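Replicative DNA helicase (Mycobacterium chimaera, PDB 6RIX) unwinds DNA with ATP in its mature form, the chain here probably being the self-splicing intein embedded in its precursor. Local coordinates at residues Val37-Val42 with Pro121-Glu126; Gly45-Glu50 with Ala114-Ser119. All coordinates share one frame; numbering follows the deposited sequence. Where two conformers were deposited one is given.

Contact 1 of 2, residues Val37-Val42 with Pro121-Glu126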
ATOM      1  N   VAL B  37       9.240  -0.393 -11.717  1.00 13.42           N
ATOM      2  CA  VAL B  37       9.441   0.084 -13.081  1.00 16.25           C
ATOM      3  C   VAL B  37       9.225   1.587 -13.212  1.00 17.53           C
ATOM      4  O   VAL B  37       9.716   2.185 -14.179  1.00 20.00           O
ATOM      5  CB  VAL B  37       8.537  -0.672 -14.076  1.00 23.00           C
ATOM      6  CG1 VAL B  37       8.957  -2.125 -14.160  1.00 27.55           C
ATOM      7  CG2 VAL B  37       7.092  -0.561 -13.662  1.00 25.62           C
ATOM      8  N   ALA B  38       8.528   2.217 -12.271  1.00 17.35           N
ATOM      9  CA  ALA B  38       8.365   3.660 -12.276  1.00 23.23           C
ATOM     10  C   ALA B  38       8.176   4.128 -10.844  1.00 20.21           C
ATOM     11  O   ALA B  38       7.669   3.392  -9.996  1.00 18.26           O
ATOM     12  CB  ALA B  38       7.177   4.098 -13.141  1.00 29.53           C
ATOM     13  N   ALA B  39       8.596   5.358 -10.576  1.00 16.82           N
ATOM     14  CA  ALA B  39       8.392   5.926  -9.250  1.00 17.66           C
ATOM     15  C   ALA B  39       8.247   7.432  -9.399  1.00 17.09           C
ATOM     16  O   ALA B  39       9.031   8.058 -10.116  1.00 25.14           O
ATOM     17  CB  ALA B  39       9.550   5.575  -8.310  1.00 16.69           C
ATOM     18  N   THR B  40       7.249   8.008  -8.742  1.00 14.39           N
ATOM     19  CA  THR B  40       7.012   9.428  -8.950  1.00 14.35           C
ATOM     20  C   THR B  40       7.963  10.279  -8.117  1.00 16.66           C
ATOM     21  O   THR B  40       8.657   9.802  -7.219  1.00 15.54           O
ATOM     22  CB  THR B  40       5.574   9.814  -8.596  1.00 21.16           C
ATOM     23  OG1 THR B  40       5.359   9.654  -7.184  1.00 16.10           O
ATOM     24  CG2 THR B  40       4.588   8.975  -9.372  1.00 24.97           C
ATOM     25  N   ASP B  41       7.972  11.571  -8.430  1.00 13.99           N
ATOM     26  CA  ASP B  41       8.495  12.549  -7.497  1.00 18.96           C
ATOM     27  C   ASP B  41       7.680  12.505  -6.210  1.00 15.40           C
ATOM     28  O   ASP B  41       6.575  11.965  -6.160  1.00 11.97           O
ATOM     29  CB  ASP B  41       8.431  13.957  -8.095  1.00 29.10           C
ATOM     30  CG  ASP B  41       9.420  14.171  -9.225  1.00 36.14           C
ATOM     31  OD1 ASP B  41      10.260  13.276  -9.467  1.00 36.32           O
ATOM     32  OD2 ASP B  41       9.354  15.240  -9.873  1.00 35.10           O
ATOM     33  N   VAL B  42       8.238  13.087  -5.151  1.00 13.38           N
ATOM     34  CA  VAL B  42       7.442  13.318  -3.953  1.00 14.76           C
ATOM     35  C   VAL B  42       6.287  14.242  -4.308  1.00 14.72           C
ATOM     36  O   VAL B  42       6.472  15.259  -4.990  1.00 18.52           O
ATOM     37  CB  VAL B  42       8.316  13.915  -2.844  1.00 17.36           C
ATOM     38  CG1 VAL B  42       7.450  14.296  -1.635  1.00 19.12           C
ATOM     39  CG2 VAL B  42       9.414  12.921  -2.451  1.00 18.19           C
ATOM     40  N   PRO B 121       3.661  14.297   2.757  1.00  9.65           N
ATOM     41  CA  PRO B 121       4.243  13.950   1.453  1.00 11.07           C
ATOM     42  C   PRO B 121       4.017  12.476   1.127  1.00 10.87           C
ATOM     43  O   PRO B 121       4.129  11.609   1.996  1.00  9.73           O
ATOM     44  CB  PRO B 121       5.735  14.273   1.629  1.00  8.99           C
ATOM     45  CG  PRO B 121       5.792  15.254   2.756  1.00 12.61           C
ATOM     46  CD  PRO B 121       4.646  14.921   3.663  1.00 13.30           C
ATOM     47  N   VAL B 122       3.688  12.192  -0.143  1.00  6.62           N
ATOM     48  CA  VAL B 122       3.436  10.832  -0.608  1.00  6.97           C
ATOM     49  C   VAL B 122       4.129  10.604  -1.947  1.00 11.40           C
ATOM     50  O   VAL B 122       4.592  11.535  -2.611  1.00  8.86           O
ATOM     51  CB  VAL B 122       1.929  10.517  -0.748  1.00  7.00           C
ATOM     52  CG1 VAL B 122       1.224  10.605   0.605  1.00  5.34           C
ATOM     53  CG2 VAL B 122       1.274  11.444  -1.784  1.00  6.08           C
ATOM     54  N   ARG B 123       4.177   9.331  -2.337  1.00  7.13           N
ATOM     55  CA  ARG B 123       4.853   8.898  -3.548  1.00  8.68           C
ATOM     56  C   ARG B 123       4.164   7.654  -4.104  1.00 11.62           C
ATOM     57  O   ARG B 123       3.643   6.831  -3.349  1.00  9.90           O
ATOM     58  CB  ARG B 123       6.322   8.609  -3.213  1.00 13.80           C
ATOM     59  CG  ARG B 123       7.198   8.303  -4.346  1.00 23.12           C
ATOM     60  CD  ARG B 123       8.585   8.815  -4.023  1.00 23.81           C
ATOM     61  NE  ARG B 123       9.492   8.461  -5.090  1.00 23.51           N
ATOM     62  CZ  ARG B 123      10.486   7.599  -4.962  1.00 18.72           C
ATOM     63  NH1 ARG B 123      10.713   7.007  -3.791  1.00 12.68           N
ATOM     64  NH2 ARG B 123      11.253   7.336  -6.005  1.00 24.37           N
ATOM     65  N   CYS B 124       4.160   7.525  -5.430  1.00 10.49           N
ATOM     66  CA  CYS B 124       3.603   6.369  -6.123  0.63 18.97           C
ATOM     67  C   CYS B 124       4.723   5.547  -6.740  1.00 16.64           C
ATOM     68  O   CYS B 124       5.696   6.107  -7.254  1.00 15.14           O
ATOM     69  CB  CYS B 124       2.640   6.796  -7.232  0.63 23.33           C
ATOM     70  SG  CYS B 124       0.932   6.951  -6.736  0.63 28.12           S
ATOM     71  N   VAL B 125       4.577   4.218  -6.704  1.00 17.01           N
ATOM     72  CA  VAL B 125       5.479   3.310  -7.399  1.00 15.97           C
ATOM     73  C   VAL B 125       4.649   2.357  -8.249  1.00 20.66           C
ATOM     74  O   VAL B 125       3.528   1.981  -7.887  1.00 19.64           O
ATOM     75  CB  VAL B 125       6.391   2.504  -6.446  1.00 19.88           C
ATOM     76  CG1 VAL B 125       7.348   3.418  -5.709  1.00 18.40           C
ATOM     77  CG2 VAL B 125       5.556   1.679  -5.472  1.00 25.70           C
ATOM     78  N   GLU B 126       5.213   1.966  -9.388  1.00 14.24           N
ATOM     79  CA  GLU B 126       4.640   0.947 -10.261  1.00 16.38           C
ATOM     80  C   GLU B 126       5.590  -0.236 -10.281  1.00 14.21           C
ATOM     81  O   GLU B 126       6.795  -0.050 -10.463  1.00 13.69           O
ATOM     82  CB  GLU B 126       4.455   1.457 -11.684  1.00 19.97           C
ATOM     83  CG  GLU B 126       3.784   2.799 -11.827  1.00 33.99           C
ATOM     84  CD  GLU B 126       3.225   2.988 -13.221  1.00 51.46           C
ATOM     85  OE1 GLU B 126       3.530   4.026 -13.849  1.00 59.25           O
ATOM     86  OE2 GLU B 126       2.493   2.090 -13.695  1.00 57.64           O
TER

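Contact 2 of 2, residues Gly45-Glu50 with Ala114-Ser119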
ATOM      1  N   GLY B  45       0.718  17.959  -0.614  1.00 15.31           N
ATOM      2  CA  GLY B  45      -0.609  18.549  -0.557  1.00 16.76           C
ATOM      3  C   GLY B  45      -1.760  17.607  -0.842  1.00 18.51           C
ATOM      4  O   GLY B  45      -2.911  18.056  -0.851  1.00 20.22           O
ATOM      5  N   ARG B  46      -1.496  16.320  -1.060  1.00 15.04           N
ATOM      6  CA  ARG B  46      -2.569  15.386  -1.370  1.00 16.85           C
ATOM      7  C   ARG B  46      -3.422  15.127  -0.130  1.00 16.66           C
ATOM      8  O   ARG B  46      -2.884  14.976   0.970  1.00 13.66           O
ATOM      9  CB  ARG B  46      -1.996  14.057  -1.874  1.00 13.56           C
ATOM     10  CG  ARG B  46      -1.039  14.182  -3.047  1.00 24.74           C
ATOM     11  CD  ARG B  46      -1.688  14.874  -4.215  1.00 35.37           C
ATOM     12  NE  ARG B  46      -2.899  14.186  -4.648  1.00 44.85           N
ATOM     13  CZ  ARG B  46      -3.912  14.781  -5.272  1.00 50.96           C
ATOM     14  NH1 ARG B  46      -3.861  16.083  -5.529  1.00 50.82           N
ATOM     15  NH2 ARG B  46      -4.980  14.078  -5.634  1.00 53.26           N
ATOM     16  N   PRO B  47      -4.746  15.056  -0.271  1.00 16.01           N
ATOM     17  CA  PRO B  47      -5.570  14.615   0.856  1.00 15.80           C
ATOM     18  C   PRO B  47      -5.182  13.200   1.235  1.00 22.85           C
ATOM     19  O   PRO B  47      -4.985  12.348   0.367  1.00 17.65           O
ATOM     20  CB  PRO B  47      -6.999  14.679   0.306  1.00 17.79           C
ATOM     21  CG  PRO B  47      -6.912  15.578  -0.880  1.00 26.08           C
ATOM     22  CD  PRO B  47      -5.564  15.320  -1.465  1.00 18.14           C
ATOM     23  N   CYS B  48      -5.044  12.963   2.537  1.00 11.50           N
ATOM     24  CA  CYS B  48      -4.532  11.694   3.025  1.00 10.58           C
ATOM     25  C   CYS B  48      -5.503  11.021   3.991  1.00 13.19           C
ATOM     26  O   CYS B  48      -6.275  11.674   4.698  1.00 12.33           O
ATOM     27  CB  CYS B  48      -3.173  11.885   3.712  1.00 11.35           C
ATOM     28  SG  CYS B  48      -1.821  12.153   2.529  1.00 13.70           S
ATOM     29  N   TYR B  49      -5.445   9.693   3.995  1.00  9.74           N
ATOM     30  CA  TYR B  49      -6.195   8.844   4.905  1.00 11.85           C
ATOM     31  C   TYR B  49      -5.233   7.988   5.715  1.00 11.71           C
ATOM     32  O   TYR B  49      -4.207   7.528   5.197  1.00 10.90           O
ATOM     33  CB  TYR B  49      -7.159   7.930   4.139  1.00 10.28           C
ATOM     34  CG  TYR B  49      -8.458   8.619   3.772  1.00 13.68           C
ATOM     35  CD1 TYR B  49      -8.487   9.608   2.799  1.00 14.43           C
ATOM     36  CD2 TYR B  49      -9.643   8.292   4.415  1.00 15.17           C
ATOM     37  CE1 TYR B  49      -9.671  10.255   2.475  1.00 20.06           C
ATOM     38  CE2 TYR B  49     -10.829   8.919   4.090  1.00 17.47           C
ATOM     39  CZ  TYR B  49     -10.833   9.898   3.120  1.00 21.31           C
ATOM     40  OH  TYR B  49     -12.008  10.528   2.804  1.00 29.57           O
ATOM     41  N   GLU B  50      -5.575   7.753   6.977  1.00 10.55           N
ATOM     42  CA  GLU B  50      -4.885   6.761   7.794  1.00 13.00           C
ATOM     43  C   GLU B  50      -5.694   5.469   7.753  1.00 11.87           C
ATOM     44  O   GLU B  50      -6.862   5.457   8.145  1.00 11.06           O
ATOM     45  CB  GLU B  50      -4.722   7.266   9.227  1.00 16.98           C
ATOM     46  CG  GLU B  50      -4.086   6.265  10.158  1.00 18.86           C
ATOM     47  CD  GLU B  50      -3.867   6.811  11.559  1.00 30.03           C
ATOM     48  OE1 GLU B  50      -3.300   7.912  11.692  1.00 31.84           O
ATOM     49  OE2 GLU B  50      -4.271   6.132  12.529  1.00 34.08           O
ATOM     50  N   ALA B 114     -10.609   3.675   8.369  1.00 16.41           N
ATOM     51  CA  ALA B 114      -9.978   4.523   7.365  1.00 13.68           C
ATOM     52  C   ALA B 114     -10.501   5.926   7.616  1.00 19.94           C
ATOM     53  O   ALA B 114     -11.695   6.185   7.437  1.00 25.20           O
ATOM     54  CB  ALA B 114     -10.304   4.055   5.943  1.00 12.81           C
ATOM     55  N   ARG B 115      -9.620   6.821   8.049  1.00 13.30           N
ATOM     56  CA  ARG B 115     -10.003   8.153   8.471  1.00 13.65           C
ATOM     57  C   ARG B 115      -9.152   9.180   7.743  1.00 13.38           C
ATOM     58  O   ARG B 115      -7.952   8.975   7.550  1.00 14.61           O
ATOM     59  CB  ARG B 115      -9.824   8.339   9.987  1.00 19.32           C
ATOM     60  CG  ARG B 115     -10.429   7.240  10.848  1.00 31.01           C
ATOM     61  CD  ARG B 115     -11.776   7.651  11.420  1.00 44.09           C
ATOM     62  NE  ARG B 115     -12.862   7.440  10.466  1.00 52.66           N
ATOM     63  CZ  ARG B 115     -14.098   7.906  10.618  1.00 59.33           C
ATOM     64  NH1 ARG B 115     -14.415   8.621  11.691  1.00 62.46           N
ATOM     65  NH2 ARG B 115     -15.016   7.660   9.693  1.00 59.95           N
ATOM     66  N   ARG B 116      -9.781  10.286   7.357  1.00 18.73           N
ATOM     67  CA  ARG B 116      -9.033  11.401   6.800  1.00 13.16           C
ATOM     68  C   ARG B 116      -8.107  11.984   7.860  1.00 17.17           C
ATOM     69  O   ARG B 116      -8.496  12.151   9.018  1.00 14.86           O
ATOM     70  CB  ARG B 116      -9.992  12.472   6.289  1.00 19.39           C
ATOM     71  CG  ARG B 116      -9.298  13.677   5.724  1.00 23.83           C
ATOM     72  CD  ARG B 116      -8.953  13.466   4.265  1.00 24.57           C
ATOM     73  NE  ARG B 116      -8.337  14.662   3.703  1.00 25.12           N
ATOM     74  CZ  ARG B 116      -9.014  15.730   3.291  1.00 32.37           C
ATOM     75  NH1 ARG B 116     -10.343  15.748   3.360  1.00 35.92           N
ATOM     76  NH2 ARG B 116      -8.361  16.781   2.805  1.00 26.98           N
ATOM     77  N   VAL B 117      -6.861  12.259   7.471  1.00 14.03           N
ATOM     78  CA  VAL B 117      -5.887  12.894   8.347  1.00 14.98           C
ATOM     79  C   VAL B 117      -5.235  14.057   7.604  1.00 18.11           C
ATOM     80  O   VAL B 117      -5.541  14.335   6.444  1.00 16.53           O
ATOM     81  CB  VAL B 117      -4.816  11.911   8.865  1.00 12.66           C
ATOM     82  CG1 VAL B 117      -5.444  10.857   9.754  1.00 14.85           C
ATOM     83  CG2 VAL B 117      -4.037  11.276   7.701  1.00 15.29           C
ATOM     84  N   ALA B 118      -4.338  14.753   8.300  1.00 17.09           N
ATOM     85  CA  ALA B 118      -3.631  15.859   7.674  1.00 18.73           C
ATOM     86  C   ALA B 118      -2.709  15.334   6.581  1.00 13.62           C
ATOM     87  O   ALA B 118      -2.186  14.225   6.664  1.00 16.67           O
ATOM     88  CB  ALA B 118      -2.832  16.647   8.706  1.00 21.75           C
ATOM     89  N   SER B 119      -2.518  16.149   5.551  1.00 11.35           N
ATOM     90  CA  SER B 119      -1.733  15.739   4.398  1.00 15.30           C
ATOM     91  C   SER B 119      -0.263  15.581   4.779  1.00 17.26           C
ATOM     92  O   SER B 119       0.282  16.377   5.546  1.00 20.02           O
ATOM     93  CB  SER B 119      -1.884  16.768   3.277  1.00 16.03           C
ATOM     94  OG  SER B 119      -1.048  16.451   2.177  1.00 17.85           O
TER
HETATM   95  O   HOH W   1       1.766  17.181   2.032  1.00 14.63           O
HETATM   96  O   HOH W   2      -5.658  15.274   4.061  1.00 20.09           O

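Contact 1 of 2, residues Val37-Val42 with Pro121-Glu126
T40 is held twice by the opposite segment, by R123 NE at its carbonyl and by C124 N at its hydroxyl. With chi1 at 66°, T40 sets OG1 between its own backbone N and carbonyl carbon, facing the other strand; there it accepts the C124 N-H over 3.0 Å, almost straight, while donating to D41 O. That hydroxyl thus links the partner backbone to the D41 carbonyl, and T40 N bonds C124 O. R123 swings CG anti to its backbone N and bends at chi2, which brings NE within 2.7 Å of T40 O, in the guanidinium plane. Its NH2 lies 3.4 Å from A39 CB and also donates to V20 O. E126 pairs with A38, its N giving a 2.9 Å bond to A38 O. E126 O takes a bond from V37 N at 2.8 Å and a weak one from A38 N, a classic beta bulge, and OE1 comes 3.7 Å from A38 CB. Farther along, V42 CG1 lies 3.7 Å from P121 CB, the two side chains side by side. In the four-stranded antiparallel sheet, strand 33-39 lies between 122-127 and 25-27, while strand 2-3 flanks 122-127 on its other side, with backbone hydrogen bonds between L2 and R123.

Contact 2 of 2, residues Gly45-Glu50 with Ala114-Ser119
R116 carries CG opposite its backbone N (chi1 179°) and turns sharply at chi2, laying its chain across Y49. The R116 CB sits 4.3 Å from the centroid of the Y49 ring, over its face, a CH-pi contact. Farther along, the guanidinium of R116 spreads over P47, with CB of P47 3.5 Å from NH2, and has C48 O near its plane at the edge. Water 2 pulls this corner together: it accepts from C48 N and R116 NE and donates to V117 O. The backbones pair as antiparallel strands 48-53 and 106-117, central in a sheet of what is probably an intein's Hedgehog/intein (HINT) fold. E50 N reaches R115 O at 2.7 Å, and R115 N returns the bond to E50 O. Next along, V117 N bonds C48 O at 2.9 Å. On the face that bears E50, its CB meets V117 CG1 at 3.7 Å, the side chains crossing at about a right angle. Past the strand, S119 holds OG anti to its own N and donates to R46 O over 2.6 Å, from above the carbonyl plane. Water 1 donates to that same OG and accepts from G45 N.

In the fold
Contact 2 is nested along the chain inside the loop closed by contact 1: strand 33-39 is followed by 48-53, and, much later, 106-117 by 122-127. The chain therefore crosses from one four-stranded antiparallel sheet to the other and back again, each sheet having one of the contacts between its two middle strands. Their centres are about 17 Å apart, yet the contacts touch, V122 CG2 lying 3.8 Å from R46 CG and V122 CG1 3.9 Å from C48 SG. This all-beta layout is consistent with the HINT fold of inteins, and the connections between 39 and 48 and between 117 and 122 run from sheet to sheet.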